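Local coordinates for protein SAV1430 (Staphylococcus aureus subsp. aureus Mu50, PDB 2FFM) that is of unknown function but belongs to the Nfu/NifU N-terminal family, consistent with a scaffold role in iron-sulfur cluster assembly, at residues E72-L75 / P76-A80. Sequence-based numbering, arbitrary orientation.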
# COMPACT_ATOMS: atom_id res chain seq x y z
N GLU A 72 0.32 -13.99 -1.22
CA GLU A 72 -0.50 -14.86 -0.37
C GLU A 72 -0.21 -14.59 1.11
O GLU A 72 -1.08 -14.75 1.96
CB GLU A 72 -0.22 -16.34 -0.67
CG GLU A 72 -0.58 -16.85 -2.07
CD GLU A 72 0.38 -16.40 -3.17
OE1 GLU A 72 1.61 -16.46 -2.97
OE2 GLU A 72 -0.10 -16.01 -4.25
N THR A 73 1.02 -14.19 1.42
CA THR A 73 1.41 -13.91 2.80
C THR A 73 1.45 -12.42 3.16
O THR A 73 1.25 -12.05 4.32
CB THR A 73 2.79 -14.51 3.13
OG1 THR A 73 3.17 -14.15 4.47
CG2 THR A 73 3.85 -14.00 2.17
N VAL A 74 1.71 -11.57 2.16
CA VAL A 74 1.80 -10.12 2.35
C VAL A 74 0.44 -9.41 2.32
O VAL A 74 0.15 -8.58 3.19
CB VAL A 74 2.71 -9.47 1.27
CG1 VAL A 74 2.74 -7.95 1.43
CG2 VAL A 74 4.12 -10.03 1.38
N LEU A 75 -0.39 -9.74 1.34
CA LEU A 75 -1.70 -9.11 1.19
C LEU A 75 -2.57 -9.15 2.44
O LEU A 75 -3.18 -8.15 2.82
CB LEU A 75 -2.46 -9.72 -0.01
CG LEU A 75 -3.48 -8.81 -0.71
CD1 LEU A 75 -2.76 -7.53 -1.11
CD2 LEU A 75 -4.08 -9.47 -1.93
N PRO A 76 -2.65 -10.32 3.10
CA PRO A 76 -3.47 -10.40 4.30
C PRO A 76 -2.99 -9.49 5.42
O PRO A 76 -3.78 -8.87 6.14
CB PRO A 76 -3.40 -11.88 4.67
CG PRO A 76 -2.08 -12.30 4.13
CD PRO A 76 -2.05 -11.63 2.79
N LYS A 77 -1.67 -9.40 5.57
CA LYS A 77 -1.12 -8.55 6.61
C LYS A 77 -1.34 -7.09 6.21
O LYS A 77 -1.52 -6.22 7.06
CB LYS A 77 0.37 -8.83 6.81
CG LYS A 77 0.68 -10.25 7.26
CD LYS A 77 2.17 -10.46 7.31
CE LYS A 77 2.54 -11.92 7.55
NZ LYS A 77 4.02 -12.10 7.44
N VAL A 78 -1.34 -6.83 4.91
CA VAL A 78 -1.54 -5.49 4.41
C VAL A 78 -2.96 -5.02 4.68
O VAL A 78 -3.18 -3.88 5.08
CB VAL A 78 -1.28 -5.39 2.91
CG1 VAL A 78 -1.71 -4.03 2.39
CG2 VAL A 78 0.20 -5.62 2.63
N GLU A 79 -3.93 -5.91 4.47
CA GLU A 79 -5.32 -5.57 4.70
C GLU A 79 -5.60 -5.54 6.19
O GLU A 79 -6.50 -4.84 6.64
CB GLU A 79 -6.23 -6.60 4.02
CG GLU A 79 -7.72 -6.30 4.12
CD GLU A 79 -8.36 -6.87 5.37
OE1 GLU A 79 -9.57 -6.62 5.60
OE2 GLU A 79 -7.66 -7.57 6.13
N ALA A 80 -4.82 -6.29 6.96
CA ALA A 80 -4.99 -6.35 8.40
C ALA A 80 -4.75 -4.98 9.04
O ALA A 80 -5.23 -4.69 10.14
CB ALA A 80 -4.05 -7.38 9.00
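Lys77 runs back over the carbonyl oxygen of Thr73, the two side chains meeting at a slant, on the proline-kinked C-terminal amphipathic helix 71-80, which packs on the antiparallel sheet of this Nfu/NifU N-terminal domain. Starting from CB, which rests 3.6 Å from Val74 O, the lysine chain doubles back over the preceding turn, with CG anti to the carbonyl carbon (chi1 -62°). Extended from there on, it carries CG, CD and CE in succession past the carbonyl oxygen of Thr73, CE 3.5 Å from that O. The ammonium NZ arrives 3.7 Å from Thr73 OG1, a loose polar approach. A long, flexible lysine suits this exposed flank: its methylenes cover the backbone, and the side chain also touches Val48, while the charged end stays on that flank.

The kink at Pro76 is consistent with Thr73 O facing carbon atoms, since Lys77 N stands 4.1 Å from Thr73 O. Having no N-H, the proline cannot bond to the carbonyl of Glu72, and its ring occupies that place, with CD 3.4 Å from Glu72 O and CG 3.3 Å from Thr73 O. The helix then resumes regular bonding: Val78 N donates to Val74 O, and Glu79 N to Leu75 O.

On the buried face the two valines, one turn apart, suit the domain interior because their short branched side chains form a compact apolar surface. Val74 also packs on Val48 and Val78 on Ile17 of strand 14-19, while Leu75 reaches Met15 of the same strand. Between the valines, methyl CG1 of Val74 meets methyl CG2 of Val78 at 3.6 Å.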